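Local structure of MS5a (Brassica napus, 6L77) at residues Ala58-Pro61 and Ala62-Ser65; Glu135-Trp138 and Ile139-Tyr142; Thr211-Pro214 and Thr215-Cys218. The protein is a meiosis-related protein of uncertain biochemical role, whose cystatin-like folds, seen in this C-terminal part, appear to enhance papain rather than inhibit it. All coordinates share one frame; numbering follows the deposited sequence.

Interaction 1 (Ala58-Pro61 and Ala62-Ser65); sequences AEDP and ATSS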
# COMPACT_ATOMS: atom_id res chain seq x y z
N ALA A 58 12.60 -2.82 13.45
CA ALA A 58 11.72 -3.94 13.12
C ALA A 58 11.99 -5.09 14.07
O ALA A 58 13.13 -5.33 14.46
CB ALA A 58 11.93 -4.40 11.68
N GLU A 59 10.93 -5.80 14.45
CA GLU A 59 11.06 -7.02 15.24
C GLU A 59 11.06 -8.23 14.30
O GLU A 59 10.24 -8.31 13.37
CB GLU A 59 9.93 -7.15 16.27
CG GLU A 59 10.09 -8.43 17.12
CD GLU A 59 9.13 -8.52 18.32
OE1 GLU A 59 8.25 -7.65 18.49
OE2 GLU A 59 9.29 -9.47 19.10
N ASP A 60 11.97 -9.17 14.57
CA ASP A 60 12.06 -10.43 13.84
C ASP A 60 11.82 -11.56 14.83
O ASP A 60 12.75 -12.02 15.50
CB ASP A 60 13.43 -10.58 13.17
CG ASP A 60 13.65 -11.97 12.57
OD1 ASP A 60 12.67 -12.72 12.38
OD2 ASP A 60 14.83 -12.32 12.33
N PRO A 61 10.58 -12.04 14.95
CA PRO A 61 10.29 -13.06 15.97
C PRO A 61 10.99 -14.38 15.73
O PRO A 61 11.10 -15.18 16.67
CB PRO A 61 8.76 -13.22 15.88
CG PRO A 61 8.28 -11.87 15.32
CD PRO A 61 9.36 -11.50 14.32
N ALA A 62 11.45 -14.64 14.50
CA ALA A 62 12.13 -15.91 14.24
C ALA A 62 13.45 -16.01 14.97
O ALA A 62 13.88 -17.11 15.32
CB ALA A 62 12.33 -16.10 12.73
N THR A 63 14.12 -14.87 15.22
CA THR A 63 15.36 -14.86 15.99
C THR A 63 15.26 -14.03 17.27
O THR A 63 16.27 -13.91 17.98
CB THR A 63 16.52 -14.32 15.14
OG1 THR A 63 16.28 -12.94 14.84
CG2 THR A 63 16.62 -15.09 13.84
N SER A 64 14.09 -13.46 17.58
CA SER A 64 13.93 -12.56 18.73
C SER A 64 14.93 -11.42 18.68
O SER A 64 15.54 -11.04 19.70
CB SER A 64 14.05 -13.32 20.05
OG SER A 64 13.19 -14.45 20.04
N SER A 65 15.14 -10.87 17.49
CA SER A 65 16.07 -9.78 17.34
C SER A 65 15.33 -8.54 16.85
O SER A 65 14.26 -8.64 16.25
CB SER A 65 17.23 -10.14 16.39
OG SER A 65 16.78 -10.77 15.21
O HOH W 1 12.62 -16.59 18.49

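Interaction 2 (Glu135-Trp138 and Ile139-Tyr142); sequences EHDW and IRLY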
# COMPACT_ATOMS: atom_id res chain seq x y z
N GLU A 135 -4.97 -13.32 4.63
CA GLU A 135 -3.62 -13.87 4.69
C GLU A 135 -2.56 -12.98 4.06
O GLU A 135 -1.37 -13.29 4.19
CB GLU A 135 -3.59 -15.26 4.03
CG GLU A 135 -4.29 -16.33 4.88
CD GLU A 135 -4.77 -17.51 4.05
OE1 GLU A 135 -5.30 -18.47 4.65
OE2 GLU A 135 -4.62 -17.47 2.81
N HIS A 136 -2.94 -11.89 3.39
CA HIS A 136 -1.96 -11.01 2.75
C HIS A 136 -2.29 -9.57 3.12
O HIS A 136 -3.06 -8.91 2.42
CB HIS A 136 -1.94 -11.24 1.24
CG HIS A 136 -1.64 -12.66 0.87
ND1 HIS A 136 -2.62 -13.61 0.74
CD2 HIS A 136 -0.46 -13.29 0.67
CE1 HIS A 136 -2.06 -14.78 0.45
NE2 HIS A 136 -0.75 -14.61 0.40
N ASP A 137 -1.70 -9.09 4.22
CA ASP A 137 -2.16 -7.85 4.83
C ASP A 137 -1.70 -6.60 4.09
O ASP A 137 -2.07 -5.50 4.50
CB ASP A 137 -1.73 -7.76 6.30
CG ASP A 137 -0.21 -7.75 6.50
OD1 ASP A 137 0.57 -7.58 5.54
OD2 ASP A 137 0.22 -7.91 7.67
N TRP A 138 -0.93 -6.73 3.01
CA TRP A 138 -0.66 -5.53 2.21
C TRP A 138 -1.94 -4.98 1.58
O TRP A 138 -2.00 -3.80 1.26
CB TRP A 138 0.39 -5.82 1.13
CG TRP A 138 0.01 -6.82 0.06
CD1 TRP A 138 0.36 -8.14 0.01
CD2 TRP A 138 -0.75 -6.56 -1.12
NE1 TRP A 138 -0.14 -8.72 -1.13
CE2 TRP A 138 -0.83 -7.77 -1.84
CE3 TRP A 138 -1.37 -5.42 -1.65
CZ2 TRP A 138 -1.52 -7.88 -3.06
CZ3 TRP A 138 -2.06 -5.53 -2.85
CH2 TRP A 138 -2.12 -6.75 -3.55
N ILE A 139 -2.96 -5.82 1.39
CA ILE A 139 -4.23 -5.32 0.89
C ILE A 139 -4.83 -4.35 1.90
O ILE A 139 -5.22 -3.23 1.56
CB ILE A 139 -5.17 -6.49 0.57
CG1 ILE A 139 -4.59 -7.29 -0.61
CG2 ILE A 139 -6.59 -6.02 0.27
CD1 ILE A 139 -5.35 -8.60 -0.88
N ARG A 140 -4.88 -4.76 3.18
CA ARG A 140 -5.35 -3.85 4.22
C ARG A 140 -4.48 -2.60 4.30
O ARG A 140 -5.00 -1.49 4.49
CB ARG A 140 -5.38 -4.55 5.58
CG ARG A 140 -5.63 -3.56 6.74
CD ARG A 140 -5.94 -4.27 8.05
NE ARG A 140 -4.98 -5.33 8.35
CZ ARG A 140 -3.82 -5.14 8.97
NH1 ARG A 140 -3.46 -3.92 9.35
NH2 ARG A 140 -3.01 -6.17 9.20
N LEU A 141 -3.16 -2.75 4.17
CA LEU A 141 -2.27 -1.60 4.16
C LEU A 141 -2.67 -0.59 3.08
O LEU A 141 -2.74 0.62 3.34
CB LEU A 141 -0.83 -2.06 3.94
CG LEU A 141 0.21 -0.93 3.82
CD1 LEU A 141 0.22 -0.06 5.07
CD2 LEU A 141 1.58 -1.52 3.59
N TYR A 142 -2.91 -1.06 1.85
CA TYR A 142 -3.22 -0.11 0.78
C TYR A 142 -4.56 0.56 1.04
O TYR A 142 -4.72 1.76 0.78
CB TYR A 142 -3.23 -0.79 -0.60
CG TYR A 142 -1.89 -1.32 -1.11
CD1 TYR A 142 -0.76 -1.40 -0.29
CD2 TYR A 142 -1.76 -1.75 -2.43
CE1 TYR A 142 0.46 -1.90 -0.78
CE2 TYR A 142 -0.56 -2.25 -2.93
CZ TYR A 142 0.54 -2.33 -2.10
OH TYR A 142 1.72 -2.83 -2.59
O HOH W 2 -5.42 -7.55 3.99

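Interaction 3 (Thr211-Pro214 and Thr215-Cys218); sequences TVEP and TTHC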
# COMPACT_ATOMS: atom_id res chain seq x y z
N THR A 211 3.22 -0.22 -9.20
CA THR A 211 4.17 -0.53 -10.25
C THR A 211 5.53 -0.73 -9.62
O THR A 211 5.88 -0.04 -8.65
CB THR A 211 4.19 0.57 -11.33
OG1 THR A 211 4.48 1.83 -10.73
CG2 THR A 211 2.84 0.65 -11.99
N VAL A 212 6.28 -1.70 -10.13
CA VAL A 212 7.54 -2.13 -9.56
C VAL A 212 8.61 -1.98 -10.63
O VAL A 212 8.44 -2.47 -11.75
CB VAL A 212 7.47 -3.59 -9.05
CG1 VAL A 212 8.79 -4.00 -8.39
CG2 VAL A 212 6.31 -3.77 -8.07
N GLU A 213 9.70 -1.31 -10.29
CA GLU A 213 10.77 -1.09 -11.27
C GLU A 213 11.53 -2.39 -11.48
O GLU A 213 12.00 -2.99 -10.51
CB GLU A 213 11.71 0.02 -10.77
CG GLU A 213 12.42 0.78 -11.88
CD GLU A 213 13.48 -0.04 -12.61
OE1 GLU A 213 13.68 0.20 -13.82
OE2 GLU A 213 14.10 -0.92 -11.98
N PRO A 214 11.71 -2.84 -12.74
CA PRO A 214 12.17 -4.22 -12.97
C PRO A 214 13.51 -4.58 -12.34
O PRO A 214 13.68 -5.72 -11.90
CB PRO A 214 12.24 -4.29 -14.50
CG PRO A 214 11.22 -3.32 -14.96
CD PRO A 214 11.27 -2.18 -13.98
N THR A 215 14.47 -3.66 -12.28
CA THR A 215 15.78 -3.99 -11.74
C THR A 215 15.94 -3.59 -10.27
O THR A 215 16.38 -4.39 -9.45
CB THR A 215 16.87 -3.32 -12.57
OG1 THR A 215 16.65 -3.60 -13.96
CG2 THR A 215 18.25 -3.83 -12.16
N THR A 216 15.59 -2.34 -9.95
CA THR A 216 15.72 -1.83 -8.59
C THR A 216 14.63 -2.35 -7.66
O THR A 216 14.82 -2.34 -6.44
CB THR A 216 15.65 -0.30 -8.62
OG1 THR A 216 14.37 0.07 -9.13
CG2 THR A 216 16.72 0.27 -9.52
N HIS A 217 13.50 -2.76 -8.21
CA HIS A 217 12.32 -3.15 -7.44
C HIS A 217 11.81 -2.00 -6.59
O HIS A 217 11.18 -2.23 -5.55
CB HIS A 217 12.59 -4.38 -6.57
CG HIS A 217 13.10 -5.57 -7.33
ND1 HIS A 217 12.47 -6.07 -8.44
CD2 HIS A 217 14.18 -6.35 -7.12
CE1 HIS A 217 13.14 -7.11 -8.89
NE2 HIS A 217 14.19 -7.30 -8.11
N CYS A 218 12.09 -0.76 -7.00
CA CYS A 218 11.44 0.38 -6.36
C CYS A 218 9.94 0.28 -6.60
O CYS A 218 9.50 -0.19 -7.65
CB CYS A 218 12.00 1.69 -6.92
SG CYS A 218 13.78 1.90 -6.57

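Interaction 1 (Ala58-Pro61 and Ala62-Ser65)
The carbonyl oxygen of D60 is gripped by three successive backbone amides of the turn that follows it. T63 N bonds D60 O at 3.2 Å and comes in above the carbonyl plane. S64 N reaches D60 O at 2.9 Å, but at a poor angle, and S65 N lies at 3.3 Å from it; both of these bonds are weak. In return, D60 N donates to S65 O over 2.9 Å, nearly in line with the C=O bond, and closes an antiparallel hydrogen-bonded pair.

The carboxylate of D60 adds a second hold on the same turn. Its CG stands opposite the backbone N (chi1 171°), which carries the carboxylate toward the amide of A62 and the side chain of T63. A62 N donates to D60 OD1 at 3.1 Å from above the carboxylate plane, and the A62 methyl sits beside the same oxygen. OD2 points toward the T63 hydroxyl, whose modelled place is doubtful. A water donates to P61 O at 2.8 Å and also hydrogen-bonds S64 OG, tying the first residue of the loop to the last.

S64 takes a left-handed backbone conformation (phi 55°), and this returns the chain so that S65 pairs with D60. At the strand end, backbone bonds of A58 with V67 and of E59 with Y34 carry the sheet on to both neighbours. Two residues, S64 and S65, stand across from the single D60, the signature of a G1 beta bulge, here closing the hairpin between strands 49-60 and 65-75.

Interaction 2 (Glu135-Trp138 and Ile139-Tyr142)
W138 and I139, neighbours in sequence, meet through a CH-pi contact: I139 CG1 rests over one face of the indole, 3.6 Å from the centroid of the W138 six-membered ring and only 4° off its normal. The indole can lie there because W138 CG sits between its backbone N and carbonyl carbon (chi1 65°), turning the ring out across the start of the helix, beside I139 N. The second aromatic contact is with Y142, one turn on. Its ring presents a face to W138 CE3, which is 3.5 Å from Y142 CE2, while the two ring planes are inclined at 55°.

Backbone bonds make this the opening turn of helix 138-150. I139 N donates to H136 O at 3.3 Å, and the i to i+4 pattern then takes over, with L141 N 3.0 Å from D137 O and Y142 N 2.9 Å from W138 O. The aromatic side of this turn faces inward: W138 touches M27 of helix 12-29 and V188 of strand 186-195, and its NE1 bonds to L180 O. The Y142 hydroxyl is held by H23 and R210.

Charge and water act on the exposed side. D137 OD2 and R140 NH2 form a long salt bridge of 4.0 Å, with carboxylate and guanidinium at right angles. One water donates to H136 O and accepts from R140 N, 3.0 Å from that nitrogen.

Interaction 3 (Thr211-Pro214 and Thr215-Cys218)
T215, one residue into the turn, gives its amide to the side chain of E213: T215 N lies 2.8 Å from E213 OE2 and approaches from above the carboxylate plane. The glutamate reaches back to it because its chain bends at the second torsion (chi2 -70°), curling the carboxylate over the turn that follows its own backbone.

T216 adds to the grip on the same oxygen. Its N donates to E213 OE2 at 2.9 Å, nearly along the C-O axis of that acceptor, so two consecutive amides converge on one carboxylate atom. T216 OG1, set between its backbone N and carbonyl carbon (chi1 62°), is 3.0 Å from E213 OE2 and may share in the bonding, although where its proton goes is not settled. An alanine here takes away the carboxylate of E213, and the amides of T215 and T216 would probably be left without their common acceptor and the turn less fixed in shape.

H217 follows in a left-handed conformation (phi 60°), and its N bonds back to E213 O at 2.8 Å. This bond closes the loop of a tight beta hairpin between strands 201-212 and 219-227, with T211 pairing to C220 just below the loop. H217 CE1 comes to 3.4 Å from P214 O, and V212 CG1 lies at the edge of the imidazole. The carbonyl of H217 in turn accepts from R24 of helix 12-29.

C218 completes the turn in two ways. Its N donates to T216 OG1 at 3.2 Å, forming an ST turn. Its O takes E213 N at 2.9 Å, in the carbonyl plane, and also receives a CA-H contact from V212 CA, 3.4 Å from C218 O.

In the fold
Interactions 1 and 3 are two solutions to one problem, a hairpin turn within the same antiparallel sheet, and their nearest atoms are about 17 Å apart. Both set an acidic side chain against the turn that follows it: at the outlying, solvent-facing interaction 1 an aspartate carboxylate takes one backbone amide, and at the partly buried interaction 3 a longer glutamate takes two. Interaction 2 differs in kind: it starts a helix near the centre of the chain, and hydrophobic and aromatic contact dominates where polar bonds rule the turns. Helix 12-29 links two of them, meeting the aromatic side chains of interaction 2 and, through R24, the loop of interaction 3.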